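Local coordinates for protein particle-associated glycoside hydrolase (Acinetobacter phage Fri1, PDB 6C72) that probably degrades the capsular polysaccharide of Acinetobacter baumannii, acting as a trimeric tailspike depolymerase that opens the host capsule during virus entry, at residues I302-P306 and V336-N340; L274-V280 and T309-V315; I222-G226 and I246-D250. All blocks are in the same frame, centred on the assembly; numbering follows the deposited sequence.

Interaction 1 (I302-P306 and V336-N340)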
loop_
_atom_site.group_PDB
_atom_site.type_symbol
_atom_site.label_atom_id
_atom_site.label_comp_id
_atom_site.label_asym_id
_atom_site.label_seq_id
_atom_site.Cartn_x
_atom_site.Cartn_y
_atom_site.Cartn_z
ATOM N N ILE A 302 -16.520 1.533 14.080
ATOM C CA ILE A 302 -15.263 1.699 14.805
ATOM C C ILE A 302 -15.549 2.708 15.910
ATOM O O ILE A 302 -15.565 3.915 15.666
ATOM C CB ILE A 302 -14.128 2.174 13.902
ATOM C CG1 ILE A 302 -13.843 1.152 12.809
ATOM C CG2 ILE A 302 -12.889 2.447 14.729
ATOM C CD1 ILE A 302 -12.768 1.596 11.839
ATOM N N GLU A 303 -15.800 2.221 17.123
ATOM C CA GLU A 303 -16.209 3.099 18.219
ATOM C C GLU A 303 -15.599 2.666 19.545
ATOM O O GLU A 303 -16.195 1.887 20.300
ATOM C CB GLU A 303 -17.730 3.168 18.329
ATOM C CG GLU A 303 -18.202 4.162 19.351
ATOM C CD GLU A 303 -19.699 4.419 19.293
ATOM O OE1 GLU A 303 -20.453 3.583 18.740
ATOM O OE2 GLU A 303 -20.139 5.465 19.816
ATOM N N PRO A 304 -14.425 3.195 19.885
ATOM C CA PRO A 304 -13.932 3.079 21.267
ATOM C C PRO A 304 -14.942 3.654 22.252
ATOM O O PRO A 304 -15.573 4.684 21.993
ATOM C CB PRO A 304 -12.639 3.903 21.251
ATOM C CG PRO A 304 -12.177 3.840 19.825
ATOM C CD PRO A 304 -13.436 3.817 18.983
ATOM N N ASN A 305 -15.094 2.978 23.389
ATOM C CA ASN A 305 -16.048 3.440 24.380
ATOM C C ASN A 305 -15.578 4.761 24.986
ATOM O O ASN A 305 -14.396 4.903 25.320
ATOM C CB ASN A 305 -16.225 2.394 25.474
ATOM C CG ASN A 305 -16.980 1.171 24.993
ATOM O OD1 ASN A 305 -18.205 1.198 24.856
ATOM N ND2 ASN A 305 -16.255 0.090 24.737
ATOM N N PRO A 306 -16.475 5.737 25.149
ATOM C CA PRO A 306 -16.073 7.011 25.764
ATOM C C PRO A 306 -15.526 6.774 27.156
ATOM O O PRO A 306 -15.920 5.831 27.844
ATOM C CB PRO A 306 -17.376 7.819 25.819
ATOM C CG PRO A 306 -18.277 7.167 24.808
ATOM C CD PRO A 306 -17.903 5.714 24.789
ATOM N N VAL A 336 -16.085 5.911 11.823
ATOM C CA VAL A 336 -14.692 5.922 12.242
ATOM C C VAL A 336 -14.572 6.896 13.410
ATOM O O VAL A 336 -14.844 8.093 13.258
ATOM C CB VAL A 336 -13.750 6.312 11.095
ATOM C CG1 VAL A 336 -12.309 6.432 11.623
ATOM C CG2 VAL A 336 -13.840 5.299 9.979
ATOM N N LYS A 337 -14.190 6.389 14.574
ATOM C CA LYS A 337 -14.008 7.234 15.752
ATOM C C LYS A 337 -12.566 7.120 16.222
ATOM O O LYS A 337 -12.169 6.098 16.790
ATOM C CB LYS A 337 -14.971 6.847 16.871
ATOM C CG LYS A 337 -14.750 7.663 18.125
ATOM C CD LYS A 337 -15.645 7.207 19.255
ATOM C CE LYS A 337 -15.364 8.011 20.508
ATOM N NZ LYS A 337 -16.055 7.437 21.703
ATOM N N GLU A 338 -11.793 8.175 15.996
ATOM C CA GLU A 338 -10.457 8.262 16.558
ATOM C C GLU A 338 -10.575 8.609 18.035
ATOM O O GLU A 338 -11.311 9.529 18.402
ATOM C CB GLU A 338 -9.628 9.311 15.804
ATOM C CG GLU A 338 -8.149 9.374 16.200
ATOM C CD GLU A 338 -7.934 10.135 17.490
ATOM O OE1 GLU A 338 -8.658 11.137 17.694
ATOM O OE2 GLU A 338 -7.086 9.713 18.318
ATOM N N GLN A 339 -9.875 7.859 18.884
ATOM C CA GLN A 339 -9.856 8.162 20.316
ATOM C C GLN A 339 -8.547 7.680 20.916
ATOM O O GLN A 339 -8.288 6.472 20.926
ATOM C CB GLN A 339 -11.025 7.502 21.043
ATOM C CG GLN A 339 -10.941 7.607 22.572
ATOM C CD GLN A 339 -12.119 6.920 23.262
ATOM O OE1 GLN A 339 -13.277 7.296 23.062
ATOM N NE2 GLN A 339 -11.822 5.908 24.068
ATOM N N ASN A 340 -7.737 8.616 21.422
ATOM C CA ASN A 340 -6.528 8.282 22.171
ATOM C C ASN A 340 -5.568 7.408 21.361
ATOM O O ASN A 340 -4.863 6.562 21.920
ATOM C CB ASN A 340 -6.871 7.604 23.512
ATOM C CG ASN A 340 -7.729 8.495 24.438
ATOM O OD1 ASN A 340 -7.597 9.720 24.449
ATOM N ND2 ASN A 340 -8.576 7.873 25.235
HETATM O O HOH W 1 -18.561 6.992 21.036
#

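Interaction 2 (L274-V280 and T309-V315). With ZN (zinc ion), chain H.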
loop_
_atom_site.group_PDB
_atom_site.type_symbol
_atom_site.label_atom_id
_atom_site.label_comp_id
_atom_site.label_asym_id
_atom_site.label_seq_id
_atom_site.Cartn_x
_atom_site.Cartn_y
_atom_site.Cartn_z
ATOM N N LEU A 274 -15.256 -2.613 15.878
ATOM C CA LEU A 274 -13.895 -2.534 16.384
ATOM C C LEU A 274 -13.907 -1.518 17.511
ATOM O O LEU A 274 -14.252 -0.352 17.290
ATOM C CB LEU A 274 -12.906 -2.117 15.293
ATOM C CG LEU A 274 -12.924 -2.902 13.977
ATOM C CD1 LEU A 274 -11.702 -2.546 13.147
ATOM C CD2 LEU A 274 -12.967 -4.390 14.246
ATOM N N VAL A 275 -13.509 -1.948 18.709
ATOM C CA VAL A 275 -13.626 -1.137 19.911
ATOM C C VAL A 275 -12.268 -0.830 20.534
ATOM O O VAL A 275 -12.032 0.295 20.991
ATOM C CB VAL A 275 -14.549 -1.829 20.932
ATOM C CG1 VAL A 275 -14.657 -1.031 22.201
ATOM C CG2 VAL A 275 -15.921 -2.064 20.307
ATOM N N TYR A 276 -11.345 -1.794 20.527
ATOM C CA TYR A 276 -10.032 -1.595 21.144
ATOM C C TYR A 276 -9.089 -2.611 20.498
ATOM O O TYR A 276 -9.080 -3.780 20.893
ATOM C CB TYR A 276 -10.119 -1.772 22.653
ATOM C CG TYR A 276 -8.883 -1.443 23.487
ATOM C CD1 TYR A 276 -7.692 -1.011 22.912
ATOM C CD2 TYR A 276 -8.926 -1.591 24.873
ATOM C CE1 TYR A 276 -6.587 -0.735 23.695
ATOM C CE2 TYR A 276 -7.833 -1.325 25.667
ATOM C CZ TYR A 276 -6.665 -0.898 25.086
ATOM O OH TYR A 276 -5.582 -0.626 25.906
ATOM N N CYS A 277 -8.327 -2.165 19.496
ATOM C CA CYS A 277 -7.476 -3.051 18.706
ATOM C C CYS A 277 -6.699 -2.202 17.712
ATOM O O CYS A 277 -7.030 -1.040 17.467
ATOM C CB CYS A 277 -8.288 -4.120 17.968
ATOM S SG CYS A 277 -9.635 -3.455 16.922
ATOM N N HIS A 278 -5.661 -2.797 17.133
ATOM C CA HIS A 278 -4.971 -2.131 16.039
ATOM C C HIS A 278 -4.460 -3.171 15.049
ATOM O O HIS A 278 -4.396 -4.367 15.346
ATOM C CB HIS A 278 -3.839 -1.192 16.532
ATOM C CG HIS A 278 -2.674 -1.886 17.174
ATOM N ND1 HIS A 278 -1.535 -2.229 16.478
ATOM C CD2 HIS A 278 -2.448 -2.251 18.459
ATOM C CE1 HIS A 278 -0.672 -2.802 17.296
ATOM N NE2 HIS A 278 -1.199 -2.823 18.504
ATOM N N ASP A 279 -4.161 -2.690 13.840
ATOM C CA ASP A 279 -3.631 -3.484 12.730
ATOM C C ASP A 279 -4.572 -4.642 12.383
ATOM O O ASP A 279 -4.270 -5.819 12.563
ATOM C CB ASP A 279 -2.210 -3.958 13.036
ATOM C CG ASP A 279 -1.179 -2.845 12.856
ATOM O OD1 ASP A 279 -0.909 -2.068 13.808
ATOM O OD2 ASP A 279 -0.650 -2.737 11.732
ATOM N N VAL A 280 -5.726 -4.260 11.844
ATOM C CA VAL A 280 -6.763 -5.191 11.429
ATOM C C VAL A 280 -6.999 -5.040 9.934
ATOM O O VAL A 280 -7.068 -3.920 9.415
ATOM C CB VAL A 280 -8.066 -4.939 12.211
ATOM C CG1 VAL A 280 -9.144 -5.974 11.828
ATOM C CG2 VAL A 280 -7.781 -4.920 13.700
ATOM N N THR A 309 -9.846 3.527 28.041
ATOM C CA THR A 309 -8.596 3.420 27.308
ATOM C C THR A 309 -8.771 2.777 25.944
ATOM O O THR A 309 -7.761 2.489 25.293
ATOM C CB THR A 309 -7.579 2.610 28.103
ATOM O OG1 THR A 309 -8.157 1.332 28.424
ATOM C CG2 THR A 309 -7.143 3.367 29.369
ATOM N N ASP A 310 -10.008 2.522 25.516
ATOM C CA ASP A 310 -10.246 1.979 24.185
ATOM C C ASP A 310 -9.601 2.850 23.107
ATOM O O ASP A 310 -9.688 4.082 23.140
ATOM C CB ASP A 310 -11.742 1.883 23.900
ATOM C CG ASP A 310 -12.434 0.799 24.681
ATOM O OD1 ASP A 310 -11.764 -0.038 25.328
ATOM O OD2 ASP A 310 -13.680 0.808 24.651
ATOM N N THR A 311 -8.971 2.198 22.135
ATOM C CA THR A 311 -8.445 2.913 20.990
ATOM C C THR A 311 -8.398 1.950 19.811
ATOM O O THR A 311 -8.194 0.745 19.996
ATOM C CB THR A 311 -7.056 3.515 21.283
ATOM O OG1 THR A 311 -6.652 4.323 20.168
ATOM C CG2 THR A 311 -6.014 2.432 21.513
ATOM N N VAL A 312 -8.647 2.479 18.609
ATOM C CA VAL A 312 -8.611 1.693 17.379
ATOM C C VAL A 312 -7.831 2.457 16.329
ATOM O O VAL A 312 -8.089 3.641 16.102
ATOM C CB VAL A 312 -10.012 1.359 16.841
ATOM C CG1 VAL A 312 -9.870 0.623 15.516
ATOM C CG2 VAL A 312 -10.751 0.494 17.838
ATOM N N TYR A 313 -6.880 1.785 15.692
ATOM C CA TYR A 313 -6.095 2.432 14.658
ATOM C C TYR A 313 -5.469 1.355 13.785
ATOM O O TYR A 313 -5.416 0.188 14.166
ATOM C CB TYR A 313 -5.033 3.373 15.261
ATOM C CG TYR A 313 -4.138 2.756 16.310
ATOM C CD1 TYR A 313 -4.563 2.625 17.629
ATOM C CD2 TYR A 313 -2.858 2.309 15.983
ATOM C CE1 TYR A 313 -3.753 2.062 18.586
ATOM C CE2 TYR A 313 -2.036 1.744 16.943
ATOM C CZ TYR A 313 -2.492 1.622 18.245
ATOM O OH TYR A 313 -1.682 1.052 19.212
ATOM N N ASN A 314 -5.014 1.762 12.595
ATOM C CA ASN A 314 -4.382 0.868 11.619
ATOM C C ASN A 314 -5.365 -0.219 11.168
ATOM O O ASN A 314 -5.224 -1.397 11.474
ATOM C CB ASN A 314 -3.092 0.246 12.192
ATOM C CG ASN A 314 -2.091 1.303 12.718
ATOM O OD1 ASN A 314 -2.200 2.491 12.404
ATOM N ND2 ASN A 314 -1.087 0.857 13.475
ATOM N N VAL A 315 -6.374 0.212 10.413
ATOM C CA VAL A 315 -7.401 -0.678 9.891
ATOM C C VAL A 315 -7.453 -0.520 8.382
ATOM O O VAL A 315 -7.505 0.607 7.874
ATOM C CB VAL A 315 -8.781 -0.391 10.509
ATOM C CG1 VAL A 315 -9.822 -1.373 9.968
ATOM C CG2 VAL A 315 -8.697 -0.448 12.043
HETATM ZN ZN ZN H . -0.336 -3.656 20.160
HETATM O O HOH W 2 -5.020 2.499 25.393
HETATM O O HOH W 3 -1.866 -3.488 21.578
HETATM O O HOH W 4 1.124 -1.966 20.531
HETATM O O HOH W 5 0.763 -4.124 22.128
HETATM O O HOH W 6 0.912 -5.370 19.315
#

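Interaction 3 (I222-G226 and I246-D250)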
loop_
_atom_site.group_PDB
_atom_site.type_symbol
_atom_site.label_atom_id
_atom_site.label_comp_id
_atom_site.label_asym_id
_atom_site.label_seq_id
_atom_site.Cartn_x
_atom_site.Cartn_y
_atom_site.Cartn_z
ATOM N N ILE A 222 -18.207 -13.604 17.174
ATOM C CA ILE A 222 -16.805 -13.639 17.571
ATOM C C ILE A 222 -16.531 -12.393 18.393
ATOM O O ILE A 222 -16.744 -11.272 17.915
ATOM C CB ILE A 222 -15.855 -13.707 16.364
ATOM C CG1 ILE A 222 -16.261 -14.828 15.405
ATOM C CG2 ILE A 222 -14.407 -13.890 16.840
ATOM C CD1 ILE A 222 -15.513 -14.806 14.092
ATOM N N LYS A 223 -16.110 -12.591 19.637
ATOM C CA LYS A 223 -15.630 -11.528 20.510
ATOM C C LYS A 223 -14.140 -11.746 20.721
ATOM O O LYS A 223 -13.735 -12.781 21.262
ATOM C CB LYS A 223 -16.376 -11.518 21.851
ATOM C CG LYS A 223 -15.847 -10.493 22.825
ATOM C CD LYS A 223 -16.615 -10.420 24.153
ATOM C CE LYS A 223 -15.947 -9.356 25.040
ATOM N NZ LYS A 223 -16.496 -9.210 26.430
ATOM N N ILE A 224 -13.328 -10.789 20.284
ATOM C CA ILE A 224 -11.877 -10.933 20.282
ATOM C C ILE A 224 -11.277 -10.015 21.336
ATOM O O ILE A 224 -11.429 -8.789 21.264
ATOM C CB ILE A 224 -11.284 -10.643 18.899
ATOM C CG1 ILE A 224 -11.842 -11.629 17.865
ATOM C CG2 ILE A 224 -9.777 -10.743 18.953
ATOM C CD1 ILE A 224 -11.358 -11.327 16.424
ATOM N N ILE A 225 -10.617 -10.614 22.323
ATOM C CA ILE A 225 -9.743 -9.889 23.240
ATOM C C ILE A 225 -8.281 -10.227 23.001
ATOM O O ILE A 225 -7.413 -9.394 23.302
ATOM C CB ILE A 225 -10.111 -10.170 24.715
ATOM C CG1 ILE A 225 -11.624 -10.191 24.911
ATOM C CG2 ILE A 225 -9.472 -9.151 25.675
ATOM C CD1 ILE A 225 -12.011 -10.578 26.330
ATOM N N GLY A 226 -7.983 -11.405 22.450
ATOM C CA GLY A 226 -6.624 -11.851 22.235
ATOM C C GLY A 226 -6.000 -11.257 20.987
ATOM O O GLY A 226 -6.446 -10.241 20.449
ATOM N N ILE A 246 -14.386 -6.682 18.572
ATOM C CA ILE A 246 -12.974 -6.772 18.918
ATOM C C ILE A 246 -12.662 -5.725 19.976
ATOM O O ILE A 246 -12.671 -4.516 19.694
ATOM C CB ILE A 246 -12.083 -6.594 17.692
ATOM C CG1 ILE A 246 -12.560 -7.536 16.562
ATOM C CG2 ILE A 246 -10.637 -6.813 18.091
ATOM C CD1 ILE A 246 -11.638 -7.592 15.364
ATOM N N ARG A 247 -12.324 -6.181 21.177
ATOM C CA ARG A 247 -11.983 -5.255 22.252
ATOM C C ARG A 247 -10.934 -5.910 23.137
ATOM O O ARG A 247 -11.252 -6.832 23.891
ATOM C CB ARG A 247 -13.227 -4.880 23.052
ATOM C CG ARG A 247 -12.962 -3.815 24.076
ATOM C CD ARG A 247 -14.122 -3.545 24.994
ATOM N NE ARG A 247 -13.815 -2.355 25.758
ATOM C CZ ARG A 247 -14.405 -2.003 26.894
ATOM N NH1 ARG A 247 -15.355 -2.772 27.415
ATOM N NH2 ARG A 247 -14.033 -0.880 27.512
ATOM N N GLY A 248 -9.697 -5.428 23.063
ATOM C CA GLY A 248 -8.644 -5.925 23.924
ATOM C C GLY A 248 -8.688 -5.279 25.302
ATOM O O GLY A 248 -9.637 -4.589 25.679
ATOM N N LYS A 249 -7.615 -5.506 26.061
ATOM C CA LYS A 249 -7.478 -4.929 27.388
ATOM C C LYS A 249 -6.140 -4.213 27.510
ATOM O O LYS A 249 -5.210 -4.443 26.728
ATOM C CB LYS A 249 -7.599 -5.995 28.486
ATOM C CG LYS A 249 -8.931 -6.688 28.514
ATOM C CD LYS A 249 -9.007 -7.689 29.664
ATOM C CE LYS A 249 -10.322 -8.460 29.644
ATOM N NZ LYS A 249 -10.420 -9.385 30.795
ATOM N N ASP A 250 -6.060 -3.329 28.504
ATOM C CA ASP A 250 -4.824 -2.603 28.743
ATOM C C ASP A 250 -3.685 -3.577 29.014
ATOM O O ASP A 250 -3.845 -4.563 29.735
ATOM C CB ASP A 250 -4.973 -1.656 29.929
ATOM C CG ASP A 250 -5.879 -0.475 29.632
ATOM O OD1 ASP A 250 -6.337 -0.359 28.473
ATOM O OD2 ASP A 250 -6.100 0.357 30.552
HETATM O O HOH W 7 -5.965 -7.383 24.890
#

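Interaction 1 (I302-P306 and V336-N340)
K337 reaches across to the backbone of P304, and its ammonium is the polar hub of the contact. K337 NZ donates to P304 O at 2.8 Å and, within its own segment, to Q339 OE1 at 3.1 Å. A water accepts a third bond from it and donates to E303 OE2, giving three acceptors for three N-H groups. The water also joins two opposite charges whose nearest atoms, E303 OE2 and K337 NZ, stay 4.9 Å apart.

K337 gets there by being extended throughout, with CG anti to the backbone N (chi1 177°). Its chain slides past the P304 ring in the opposite direction, and NZ meets the P304 carbonyl tilted 22° from its plane. The amide of Q339 is used at both ends: OE1 takes the lysine, while NE2 donates to N305 O at 3.0 Å. That bond is fairly straight at N-H (162°) and lies in the amide plane, although NE2 stands above the plane of the N305 carbonyl. T308 OG1 is a second donor to N305 O, and D310 O is a weak second acceptor for NE2. The side-chain amide of N305 turns elsewhere, ND2 bonding D310 OD2.

The P304 ring fits between the two side chains, CB 3.9 Å from Q339 CB and CD 4.0 Å from K337 CB; V312 touches it too. Deeper in, I302 CD1 approaches V336 CG2 at 4.3 Å, and both residues pack on V348. There the backbones are joined by a weak bond from K337 N to I302 O. Polar side chains thus tie together two chain stretches just beyond strands 300-302 and 333-336, where successive coils of a parallel beta-helix leave their shared sheet and enter loops.

Interaction 2 (L274-V280 and T309-V315)
Two successive coils of the parallel beta-helix lie in register here, pairing C277 with V312, H278 with Y313 and V280 with V315. The backbone bonds run from C277 N to T311 O (3.0 Å), from D279 N to Y313 O and from V280 N to N314 O (2.9 Å), with a weak one from Y313 N to C277 O.

H278 and Y313 point the same way from the strands. Y313 CG sits between its backbone N and carbonyl carbon (chi1 52°), which brings the ring over H278 CB, 3.5 Å from the ring centroid, as a CH-pi contact; H278 takes the same turn (chi1 67°), laying its imidazole alongside the phenol. The ring planes are nearly parallel but slid apart, leaving Y313 OH over one face of the imidazole.

The imidazole is used at both nitrogens: NE2 binds the zinc ion at 2.0 Å, four waters being its other ligands here, and ND1 donates in the ring plane to D279 OD1 at 2.7 Å. N314 ND2 grips the same oxygen at 2.9 Å from above the carboxylate plane, so two donors fix D279, whose OD2 bonds N352 of a second subunit. Inside, L274 CD1 meets V315 CG2 tip to tip at 3.8 Å. Farther along, D310 CA lies over a face of the Y276 ring, whose hydroxyl bonds D250.

D279 and N314 share left-handed backbone angles and follow one another on successive coils, their side chains alongside each other, as at the bends between sheets in right-handed parallel beta-helices.

Interaction 3 (I222-G226 and I246-D250)
K249 NZ has four oxygen partners: it forms a salt bridge with E194 and donates to the backbone oxygens of I163, L166 and T168 of a second subunit, more acceptors than its three N-H groups can serve at once, so some are probably shared. Before reaching them the lysine runs extended past I225, its CG 3.8 Å from I225 CG2. The ammonium is therefore held where two chains meet, and I225 itself also packs on I163 of that neighbour.

Between the backbones the bond is R247 N to I224 O, 2.8 Å long. It fixes the parallel pairing of I224 with I246 where strands 220-224 and 244-247, on adjacent coils of the parallel beta-helix, come to their ends. The two isoleucines lie side by side, pointing the same way. In each, CG1 is anti to the carbonyl carbon (chi1 -61° in I224, -50° in I246), which carries the CD1 atoms along together to within 3.9 Å of each other. H257 and F259 pack on both.

Past the strands the link loosens. I225 CG2 sits 3.4 Å from R247 O, and a water accepts from K249 N (2.8 Å) and lies 2.9 Å from I225 O, to which it probably donates, sharing its protons with other acceptors. R247 leads away from 222-226, its NE pairing with D310.

All three contacts join neighbouring coils of one parallel beta-helix. Interaction 3 shares a sheet with interaction 2 through strands 244-247 and 272-275, where I246 packs against L274 and C277. Interactions 2 and 3 are largely buried and both touch the second subunit; interaction 1 is partly buried, and no other chain reaches it. Chemistry follows place: side-chain polar bonds dominate in interaction 1, strand pairing, aromatic contact and a metal site in interaction 2, and aliphatic packing with an intersubunit lysine in interaction 3. D310 connects them, bonding N305 of interaction 1 and R247 of interaction 3, while D250 receives Y276 and T309.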